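Local atomic coordinates of Glyoxalase/bleomycin resistance protein/dioxygenase (Sphaerobacter thermophilus, PDB entry 4HC5), a protein that is of uncertain function but belongs to the glyoxalase/bleomycin resistance/dioxygenase (VOC) superfamily and may have dioxygenase activity. Residues E38-N43 with T53-G58; I11-S16 with G58-V63; A17-S22 with D124-F129; D89-Y94 with G114-W119. One frame throughout, in Å; residues are numbered along the deposited sequence. Where two conformers were deposited one is given.

Interaction 1 (E38-N43 with T53-G58)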
# COMPACT_ATOMS: atom_id res chain seq x y z
N GLU A 38 13.68 6.64 -4.69
CA GLU A 38 13.94 6.97 -6.07
C GLU A 38 12.60 7.22 -6.81
O GLU A 38 11.63 6.46 -6.62
CB GLU A 38 14.67 5.83 -6.79
CG GLU A 38 16.03 5.49 -6.23
CD GLU A 38 16.54 4.11 -6.70
OE1 GLU A 38 15.80 3.40 -7.49
OE2 GLU A 38 17.67 3.70 -6.30
N LYS A 39 12.57 8.22 -7.65
CA LYS A 39 11.37 8.49 -8.48
C LYS A 39 11.34 7.39 -9.55
O LYS A 39 12.33 7.03 -10.18
CB LYS A 39 11.39 9.87 -9.15
CG LYS A 39 10.05 10.23 -9.87
CD LYS A 39 9.97 11.66 -10.39
CE LYS A 39 10.72 11.87 -11.62
NZ LYS A 39 10.64 13.30 -12.12
N VAL A 40 10.13 6.90 -9.80
CA VAL A 40 9.88 5.98 -10.91
C VAL A 40 8.97 6.63 -11.94
O VAL A 40 9.44 7.27 -12.88
CB VAL A 40 9.40 4.57 -10.40
CG1 VAL A 40 9.20 3.65 -11.60
CG2 VAL A 40 10.39 3.99 -9.37
N PHE A 41 7.66 6.58 -11.70
CA PHE A 41 6.72 7.24 -12.59
C PHE A 41 6.68 8.75 -12.38
O PHE A 41 6.70 9.26 -11.25
CB PHE A 41 5.29 6.70 -12.43
CG PHE A 41 5.02 5.42 -13.12
CD1 PHE A 41 5.26 4.24 -12.50
CD2 PHE A 41 4.55 5.40 -14.42
CE1 PHE A 41 5.07 3.04 -13.12
CE2 PHE A 41 4.30 4.22 -15.03
CZ PHE A 41 4.51 3.02 -14.38
N ASP A 42 6.52 9.44 -13.53
CA ASP A 42 6.18 10.86 -13.58
C ASP A 42 5.65 11.13 -14.99
O ASP A 42 6.34 11.49 -15.93
CB ASP A 42 7.38 11.68 -13.23
CG ASP A 42 7.06 13.13 -13.10
OD1 ASP A 42 5.93 13.51 -13.44
OD2 ASP A 42 7.96 13.89 -12.65
N ASN A 43 4.39 10.81 -15.11
CA ASN A 43 3.71 10.74 -16.39
C ASN A 43 2.27 11.20 -16.34
O ASN A 43 1.49 10.68 -15.51
CB ASN A 43 3.71 9.32 -16.94
CG ASN A 43 3.18 9.21 -18.35
OD1 ASN A 43 3.87 9.58 -19.32
ND2 ASN A 43 1.94 8.84 -18.44
N THR A 53 5.23 8.23 -8.86
CA THR A 53 5.56 7.25 -7.84
C THR A 53 7.05 7.30 -7.43
O THR A 53 7.92 7.76 -8.17
CB THR A 53 5.27 5.77 -8.23
OG1 THR A 53 6.22 5.35 -9.21
CG2 THR A 53 3.85 5.53 -8.79
N VAL A 54 7.29 6.80 -6.22
CA VAL A 54 8.61 6.70 -5.64
C VAL A 54 8.78 5.28 -5.02
O VAL A 54 7.83 4.60 -4.69
CB VAL A 54 8.85 7.78 -4.53
CG1 VAL A 54 8.99 9.16 -5.15
CG2 VAL A 54 7.75 7.75 -3.46
N VAL A 55 10.05 4.85 -4.94
CA VAL A 55 10.31 3.50 -4.44
C VAL A 55 11.57 3.52 -3.56
O VAL A 55 12.52 4.18 -3.87
CB VAL A 55 10.51 2.48 -5.61
CG1 VAL A 55 11.82 2.69 -6.39
CG2 VAL A 55 10.40 1.03 -5.15
N PRO A 56 11.57 2.72 -2.47
CA PRO A 56 12.84 2.54 -1.79
C PRO A 56 13.85 1.89 -2.69
O PRO A 56 13.50 1.01 -3.48
CB PRO A 56 12.47 1.63 -0.57
CG PRO A 56 10.99 1.89 -0.37
CD PRO A 56 10.46 2.05 -1.79
N PRO A 57 15.10 2.30 -2.62
CA PRO A 57 16.12 1.77 -3.59
C PRO A 57 16.21 0.24 -3.57
O PRO A 57 16.34 -0.36 -2.52
CB PRO A 57 17.43 2.39 -3.13
CG PRO A 57 16.94 3.60 -2.45
CD PRO A 57 15.67 3.29 -1.73
N GLY A 58 16.10 -0.32 -4.76
CA GLY A 58 16.14 -1.79 -4.92
C GLY A 58 14.89 -2.60 -4.60
O GLY A 58 14.86 -3.82 -4.77
O HOH W 1 15.68 0.71 -7.20
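Glu-38 pairs with Val-55 and Lys-39 with Val-54 where strands 38-46 and 49-55 run antiparallel as a beta hairpin, their local axes at 144°. Glu-38 and Val-55 form a hydrogen-bonded pair, Glu-38 N to Val-55 O and Val-55 N to Glu-38 O, both 2.8 Å; Lys-39 and Val-54 form a non-hydrogen-bonded pair. Beyond them Thr-53 takes over: its O accepts from Val-40 N, its N donates to Phe-41 O, and Thr-53 OG1 receives Phe-41 N at 3.1 Å. A chi1 of 72° puts Thr-53 OG1 between the backbone N and the carbonyl carbon, where it also lies at the edge of the Phe-41 ring, in plane, 3.6 Å from Phe-41 CD1. Val-40 CG2 rests on Val-55 CG1 at 3.6 Å. At the other end the Glu-38 carboxylate passes obliquely over Pro-57, Glu-38 OE2 3.4 Å from Pro-57 CB, while a water joins OE1 to Gly-58 N. Within its own strand Lys-39 NZ makes a salt bridge with Asp-42 OD2 (2.8 Å). Thr-53 OG1 is also hydrogen-bonded to Gln-62 of the next strand, so one buried hydroxyl takes a backbone N-H from one neighbouring strand and meets a side-chain amide of the other.

Interaction 2 (I11-S16 with G58-V63)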
# COMPACT_ATOMS: atom_id res chain seq x y z
N ILE A 11 -2.26 -13.27 -9.12
CA ILE A 11 -1.58 -12.01 -8.77
C ILE A 11 -0.12 -12.21 -8.45
O ILE A 11 0.19 -12.97 -7.60
CB ILE A 11 -2.26 -11.39 -7.54
CG1 ILE A 11 -3.75 -11.28 -7.74
CG2 ILE A 11 -1.62 -10.06 -7.18
CD1 ILE A 11 -4.14 -10.39 -8.88
N ALA A 12 0.76 -11.53 -9.16
CA ALA A 12 2.22 -11.65 -9.00
C ALA A 12 2.73 -10.82 -7.81
O ALA A 12 3.58 -11.27 -7.05
CB ALA A 12 2.97 -11.29 -10.28
N TYR A 13 2.29 -9.58 -7.70
CA TYR A 13 2.76 -8.69 -6.63
C TYR A 13 1.90 -7.43 -6.57
O TYR A 13 1.18 -7.12 -7.51
CB TYR A 13 4.28 -8.37 -6.78
CG TYR A 13 4.71 -7.64 -8.01
CD1 TYR A 13 5.08 -8.35 -9.17
CD2 TYR A 13 4.85 -6.24 -8.04
CE1 TYR A 13 5.46 -7.68 -10.33
CE2 TYR A 13 5.25 -5.58 -9.19
CZ TYR A 13 5.57 -6.29 -10.32
OH TYR A 13 5.98 -5.63 -11.46
N VAL A 14 2.07 -6.73 -5.45
CA VAL A 14 1.51 -5.38 -5.27
C VAL A 14 2.40 -4.38 -6.01
O VAL A 14 3.57 -4.22 -5.71
CB VAL A 14 1.37 -5.03 -3.82
CG1 VAL A 14 0.85 -3.56 -3.71
CG2 VAL A 14 0.47 -6.02 -3.07
N HIS A 15 1.85 -3.72 -7.04
CA HIS A 15 2.61 -2.71 -7.77
C HIS A 15 2.92 -1.47 -6.91
O HIS A 15 4.06 -0.98 -6.89
CB HIS A 15 1.84 -2.27 -9.03
CG HIS A 15 2.57 -1.24 -9.78
ND1 HIS A 15 2.43 0.11 -9.50
CD2 HIS A 15 3.52 -1.33 -10.74
CE1 HIS A 15 3.29 0.80 -10.29
NE2 HIS A 15 3.97 -0.07 -11.03
N SER A 16 1.89 -0.99 -6.25
CA SER A 16 1.96 0.31 -5.55
C SER A 16 0.76 0.44 -4.63
O SER A 16 -0.27 -0.13 -4.85
CB SER A 16 2.00 1.49 -6.51
OG SER A 16 1.03 1.42 -7.52
N GLY A 58 16.10 -0.32 -4.76
CA GLY A 58 16.14 -1.79 -4.92
C GLY A 58 14.89 -2.60 -4.60
O GLY A 58 14.86 -3.82 -4.77
N ALA A 59 13.82 -1.91 -4.12
CA ALA A 59 12.59 -2.57 -3.70
C ALA A 59 11.58 -2.70 -4.81
O ALA A 59 11.65 -1.97 -5.82
CB ALA A 59 11.97 -1.83 -2.50
N GLN A 60 10.63 -3.61 -4.60
CA GLN A 60 9.60 -3.89 -5.65
C GLN A 60 8.40 -2.88 -5.65
O GLN A 60 8.15 -2.15 -6.62
CB GLN A 60 9.17 -5.29 -5.54
CG GLN A 60 8.13 -5.74 -6.50
CD GLN A 60 7.85 -7.22 -6.35
OE1 GLN A 60 7.46 -7.73 -5.28
NE2 GLN A 60 8.15 -7.96 -7.44
N THR A 61 7.72 -2.79 -4.54
CA THR A 61 6.47 -2.05 -4.41
C THR A 61 6.77 -0.53 -4.27
O THR A 61 7.51 -0.11 -3.38
CB THR A 61 5.61 -2.62 -3.32
OG1 THR A 61 5.31 -3.98 -3.57
CG2 THR A 61 4.31 -1.84 -3.14
N GLN A 62 6.07 0.25 -5.06
CA GLN A 62 6.17 1.72 -5.12
C GLN A 62 5.10 2.36 -4.26
O GLN A 62 4.11 1.71 -3.86
CB GLN A 62 6.04 2.13 -6.57
CG GLN A 62 7.09 1.56 -7.51
CD GLN A 62 6.80 1.80 -8.99
OE1 GLN A 62 6.05 2.71 -9.37
NE2 GLN A 62 7.39 0.94 -9.83
N VAL A 63 5.27 3.64 -3.98
CA VAL A 63 4.25 4.48 -3.35
C VAL A 63 3.91 5.61 -4.35
O VAL A 63 4.80 6.34 -4.82
CB VAL A 63 4.79 5.09 -2.03
CG1 VAL A 63 3.78 6.10 -1.41
CG2 VAL A 63 5.19 3.96 -1.05
O HOH W 2 6.14 -2.07 -8.47
O HOH W 3 6.24 -0.21 -12.63
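Ser-16 and Gln-62 form a parallel beta bridge, CA to CA 4.5 Å, where strands 13-20 and 62-66 meet in one sheet of the VOC fold; Gln-62 N donates to His-15 O at 3.0 Å, and Gln-62 also bonds to Ala-17 beyond. One residue earlier the bond is made by a side chain: Thr-61 OG1 donates to Val-14 O at 2.8 Å. Its chi1 of -59° sets OG1 beside its own backbone N, and CG2 packs against Val-14 CG1. Farther back, the carboxamide of Gln-60 lies flat on one face of the Tyr-13 ring, the planes only 4° apart, an amide-aromatic stack. Gln-60 NE2 stands 3.4 Å above the Tyr-13 ring plane, displaced toward the rim near CG and CD1, while OE1 reaches Tyr-13 CB. Tyr-13 OH is hydrogen-bonded to Glu-133 of the second subunit, and Tyr-13, Val-14 and Ser-16 pair antiparallel with a strand of that subunit, carrying the sheet across the interface. His-15 turns its ring obliquely to the Gln-62 amide, planes 62° apart, with His-15 CE1 3.5 Å from Gln-62 OE1; that oxygen has its polar partner in Thr-53. ND1 and Ser-16 OG share a hydrogen bond in the plane of the imidazole. From the other ring nitrogen, His-15 NE2, a water 2.8 Å away leads on to Gln-62 NE2, which donates to it.

Interaction 3 (A17-S22 with D124-F129). With GOL (glycerol), chain E.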
# COMPACT_ATOMS: atom_id res chain seq x y z
N ALA A 17 0.99 1.25 -3.59
CA ALA A 17 -0.07 1.81 -2.73
C ALA A 17 0.04 3.35 -2.85
O ALA A 17 1.05 3.86 -3.34
CB ALA A 17 0.14 1.37 -1.30
N THR A 18 -0.99 4.03 -2.47
CA THR A 18 -1.09 5.46 -2.67
C THR A 18 -1.21 6.22 -1.34
O THR A 18 -1.93 5.78 -0.42
CB THR A 18 -2.32 5.81 -3.57
OG1 THR A 18 -2.24 5.07 -4.78
CG2 THR A 18 -2.44 7.30 -3.93
N ILE A 19 -0.50 7.35 -1.32
CA ILE A 19 -0.73 8.32 -0.20
C ILE A 19 -1.25 9.61 -0.88
O ILE A 19 -1.11 9.80 -2.07
CB ILE A 19 0.49 8.56 0.64
CG1 ILE A 19 1.64 9.16 -0.18
CG2 ILE A 19 0.94 7.26 1.34
CD1 ILE A 19 2.83 9.71 0.64
N ILE A 20 -1.88 10.43 -0.10
CA ILE A 20 -2.43 11.72 -0.54
C ILE A 20 -1.55 12.84 0.01
O ILE A 20 -1.37 12.96 1.21
CB ILE A 20 -3.90 11.83 -0.11
CG1 ILE A 20 -4.75 10.59 -0.45
CG2 ILE A 20 -4.55 13.09 -0.74
CD1 ILE A 20 -4.88 10.23 -1.92
N VAL A 21 -1.12 13.67 -0.92
CA VAL A 21 -0.27 14.81 -0.65
C VAL A 21 -0.92 16.09 -1.18
O VAL A 21 -1.83 16.01 -1.99
CB VAL A 21 1.17 14.64 -1.20
CG1 VAL A 21 1.83 13.36 -0.58
CG2 VAL A 21 1.23 14.65 -2.70
N SER A 22 -0.42 17.25 -0.73
CA SER A 22 -1.01 18.52 -1.20
C SER A 22 -0.30 19.08 -2.44
O SER A 22 -0.87 19.91 -3.17
CB SER A 22 -0.98 19.53 -0.10
OG SER A 22 0.30 19.76 0.43
N ASP A 124 2.91 16.67 5.07
CA ASP A 124 1.43 16.75 5.06
C ASP A 124 0.78 16.07 6.25
O ASP A 124 -0.42 16.02 6.35
CB ASP A 124 0.84 16.20 3.79
CG ASP A 124 0.93 17.14 2.59
OD1 ASP A 124 0.46 18.30 2.69
OD2 ASP A 124 1.50 16.70 1.55
N GLY A 125 1.61 15.50 7.13
CA GLY A 125 1.07 14.81 8.25
C GLY A 125 0.68 13.34 8.02
O GLY A 125 0.05 12.72 8.90
N ASN A 126 1.05 12.83 6.85
CA ASN A 126 0.87 11.36 6.65
C ASN A 126 1.84 10.58 7.55
O ASN A 126 3.04 10.82 7.48
CB ASN A 126 1.16 11.01 5.21
CG ASN A 126 0.14 11.63 4.22
OD1 ASN A 126 -1.07 11.50 4.44
ND2 ASN A 126 0.63 12.27 3.16
N GLN A 127 1.26 9.67 8.31
CA GLN A 127 2.02 8.90 9.30
C GLN A 127 2.33 7.46 8.84
O GLN A 127 1.50 6.75 8.28
CB GLN A 127 1.29 8.85 10.65
CG GLN A 127 2.26 8.44 11.79
CD GLN A 127 1.60 8.52 13.17
OE1 GLN A 127 2.03 9.25 14.10
NE2 GLN A 127 0.60 7.73 13.31
N PHE A 128 3.61 7.16 9.07
CA PHE A 128 4.12 5.78 8.74
C PHE A 128 4.61 5.15 10.02
O PHE A 128 5.24 5.79 10.88
CB PHE A 128 5.28 5.87 7.74
CG PHE A 128 4.91 6.50 6.45
CD1 PHE A 128 4.37 5.80 5.44
CD2 PHE A 128 5.05 7.86 6.25
CE1 PHE A 128 4.01 6.39 4.25
CE2 PHE A 128 4.65 8.48 5.08
CZ PHE A 128 4.17 7.71 4.03
N PHE A 129 4.51 3.81 10.07
CA PHE A 129 5.11 2.98 11.12
C PHE A 129 6.43 2.46 10.55
O PHE A 129 6.45 1.92 9.44
CB PHE A 129 4.15 1.85 11.44
CG PHE A 129 4.53 0.99 12.63
CD1 PHE A 129 4.91 1.58 13.84
CD2 PHE A 129 4.38 -0.39 12.60
CE1 PHE A 129 5.17 0.77 14.93
CE2 PHE A 129 4.63 -1.18 13.70
CZ PHE A 129 5.01 -0.56 14.88
C1 GOL E . 3.50 21.00 1.12
O1 GOL E . 2.46 21.34 0.25
C2 GOL E . 3.15 21.66 2.51
O2 GOL E . 2.25 22.82 2.71
C3 GOL E . 2.68 20.50 3.41
O3 GOL E . 1.39 20.77 3.94
O HOH W 4 -2.42 9.80 2.68
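Asn-126 and Asp-124 reach Ile-20 and Ser-22 in a contact between two different sheets: strand 13-20 belongs to one four-stranded sheet of the VOC fold and strand 126-132 to the other. The local strand axes stay 8.9 Å apart at closest approach, too far for backbone pairing, and the two polar side chains bridge the gap. Asn-126 ND2 donates to Ile-20 O at 2.9 Å; the oxygen lies near the amide plane, but the donor stands 41° out of the carbonyl plane. On the other branch a water connects Asn-126 OD1 with Ile-20 N, and Gly-78 N also donates to OD1. The amide thus serves both polar backbone atoms of Ile-20, one directly and one through water. Asp-124 holds Ser-22 with both carboxylate oxygens. Asp-124 OD2 receives Ser-22 N at 3.0 Å from well above the carboxylate plane, whereas Asp-124 OD1 offers its syn lone pair to Ser-22 OG at 2.7 Å. The serine chi1 of 57° places OG between its backbone N and carbonyl carbon, on the same carboxylate that receives its N-H. A glycerol, probably from the crystallisation liquor, spans this pair, O1 donating to Ser-22 OG and O3 to Asp-124 OD1. On the apolar side Ile-19 CD1 meets the edge of the Phe-128 ring at CZ, 4.2 Å away, with Tyr-31 of helix 24-34 touching both residues. Two donors from Ser-22 would probably favour the ionised form of Asp-124, apart from any effect of the glycerol.

Interaction 4 (D89-Y94 with G114-W119)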
# COMPACT_ATOMS: atom_id res chain seq x y z
N ASP A 89 18.48 -0.56 9.93
CA ASP A 89 19.15 0.09 11.09
C ASP A 89 18.30 1.28 11.55
O ASP A 89 18.38 2.34 11.03
CB ASP A 89 20.57 0.48 10.75
CG ASP A 89 21.33 1.00 11.94
OD1 ASP A 89 20.72 1.35 12.92
OD2 ASP A 89 22.54 1.06 11.83
N ILE A 90 17.44 1.03 12.52
CA ILE A 90 16.50 2.03 12.97
C ILE A 90 17.15 3.14 13.80
O ILE A 90 16.69 4.22 13.78
CB ILE A 90 15.25 1.42 13.65
CG1 ILE A 90 14.12 2.44 13.60
CG2 ILE A 90 15.56 0.97 15.06
CD1 ILE A 90 12.77 1.91 13.98
N ASP A 91 18.25 2.84 14.47
CA ASP A 91 18.96 3.87 15.21
C ASP A 91 19.55 4.88 14.22
O ASP A 91 19.47 6.04 14.40
CB ASP A 91 20.05 3.26 16.05
CG ASP A 91 19.52 2.57 17.24
OD1 ASP A 91 18.44 2.86 17.69
OD2 ASP A 91 20.26 1.72 17.72
N GLU A 92 20.14 4.39 13.15
CA GLU A 92 20.70 5.27 12.13
C GLU A 92 19.61 6.05 11.41
O GLU A 92 19.76 7.24 11.13
CB GLU A 92 21.53 4.49 11.13
CG GLU A 92 22.26 5.38 10.17
CD GLU A 92 23.33 6.25 10.87
OE1 GLU A 92 23.62 7.32 10.35
OE2 GLU A 92 23.88 5.87 11.96
N ALA A 93 18.51 5.36 11.08
CA ALA A 93 17.39 6.03 10.39
C ALA A 93 16.85 7.18 11.26
O ALA A 93 16.62 8.31 10.81
CB ALA A 93 16.27 5.08 9.98
N TYR A 94 16.63 6.86 12.51
CA TYR A 94 16.13 7.87 13.43
C TYR A 94 17.09 9.08 13.55
O TYR A 94 16.66 10.23 13.49
CB TYR A 94 15.85 7.28 14.81
CG TYR A 94 15.49 8.26 15.89
CD1 TYR A 94 14.23 8.80 15.98
CD2 TYR A 94 16.41 8.68 16.80
CE1 TYR A 94 13.90 9.73 16.95
CE2 TYR A 94 16.11 9.63 17.77
CZ TYR A 94 14.85 10.16 17.85
OH TYR A 94 14.54 11.08 18.86
N GLY A 114 8.85 -8.09 19.56
CA GLY A 114 10.32 -8.35 19.48
C GLY A 114 11.12 -7.60 18.46
O GLY A 114 12.26 -7.91 18.22
N GLN A 115 10.52 -6.50 17.93
CA GLN A 115 11.17 -5.62 16.96
C GLN A 115 11.05 -4.21 17.46
O GLN A 115 10.01 -3.85 18.05
CB GLN A 115 10.51 -5.71 15.60
CG GLN A 115 10.77 -6.98 14.87
CD GLN A 115 10.03 -6.95 13.52
OE1 GLN A 115 8.77 -6.87 13.48
NE2 GLN A 115 10.81 -6.96 12.37
N ARG A 116 12.05 -3.41 17.15
CA ARG A 116 12.07 -2.02 17.49
C ARG A 116 11.38 -1.22 16.39
O ARG A 116 11.48 -1.55 15.27
CB ARG A 116 13.47 -1.56 17.76
CG ARG A 116 14.04 -2.19 19.02
CD ARG A 116 15.53 -2.01 19.06
NE ARG A 116 15.84 -0.68 19.47
CZ ARG A 116 16.73 0.09 18.87
NH1 ARG A 116 17.39 -0.36 17.83
NH2 ARG A 116 16.92 1.27 19.33
N ALA A 117 10.65 -0.21 16.82
CA ALA A 117 9.80 0.58 15.91
C ALA A 117 9.58 1.96 16.46
O ALA A 117 9.69 2.22 17.69
CB ALA A 117 8.49 -0.13 15.65
N THR A 118 9.12 2.82 15.55
CA THR A 118 8.59 4.13 15.90
C THR A 118 7.70 4.63 14.79
O THR A 118 7.48 3.93 13.82
CB THR A 118 9.70 5.14 16.31
OG1 THR A 118 9.05 6.33 16.83
CG2 THR A 118 10.70 5.43 15.22
N TRP A 119 7.24 5.84 14.90
CA TRP A 119 6.38 6.48 13.88
C TRP A 119 6.92 7.83 13.48
O TRP A 119 7.52 8.56 14.29
CB TRP A 119 4.97 6.76 14.43
CG TRP A 119 4.19 5.49 14.78
CD1 TRP A 119 3.16 4.89 14.02
CD2 TRP A 119 4.33 4.64 15.97
NE1 TRP A 119 2.70 3.81 14.66
CE2 TRP A 119 3.33 3.60 15.86
CE3 TRP A 119 5.16 4.64 17.10
CZ2 TRP A 119 3.22 2.57 16.82
CZ3 TRP A 119 5.00 3.65 18.10
CH2 TRP A 119 4.07 2.63 17.95
O HOH W 5 19.34 0.21 15.14
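Asp-91 and Arg-116 form the salt bridge between helix 90-99 and strand 116-121. Arg-116 NH2 donates to Asp-91 OD1 at 2.7 Å, nearly in the guanidinium plane and on the syn side of the oxygen. Arg-116 NH1 adds a weak bond to Asp-91 OD1 at 3.4 Å. Since the carboxylate and guanidinium planes stand 66° apart, this is not the flat, two-oxygen pairing; a single oxygen takes both nitrogens. The Arg-116 chain bends at chi3 (78°), which turns NE out of the line of the methylenes. A long, weak ion pair with Glu-132 gives NH1 a second acidic neighbour.

Apolar contacts come from Ile-90, which points at the strand. Ile-90 CG2 lies over one face of the guanidinium, 3.6 Å from Arg-116 NH1, and Ile-90 CD1 reaches Ala-117 CA at 3.8 Å. Here the helix packs on one sheet of the VOC fold, with its local axis 22° from that of the strand and 9.9 Å away at closest approach; Leu-130 of strand 126-132 also touches Ile-90.

At the start of the helix the bonds include a cap and a water. Asp-89 is the N-cap, Asp-89 OD1 accepting Glu-92 N at 3.1 Å from above the carboxylate plane. A water donates to Asp-89 OD1 and accepts from Asp-91 N, with a weak further bond from Arg-116 NH1.

The contacts cover two four-stranded sheets with the same 1-4-3-2 strand order, the paired beta-alpha-beta-beta-beta modules of the VOC fold. Interactions 1 and 2, with centres about 11 Å apart, lie in the first sheet and meet where Val-63 N bonds to Val-54 O; interaction 1 is nested in the loop that interaction 2 closes. Interaction 3 continues strand 13-20 from interaction 2, about 17 Å between centres, and crosses to the second sheet, where Phe-129 packs on Ala-117. Interaction 4 is nested within interaction 3, their centres about 19 Å apart, and its centre lies about 23 Å from those of interactions 1 and 2. Interaction 3 therefore joins the two modules, and all four contacts touch the second subunit.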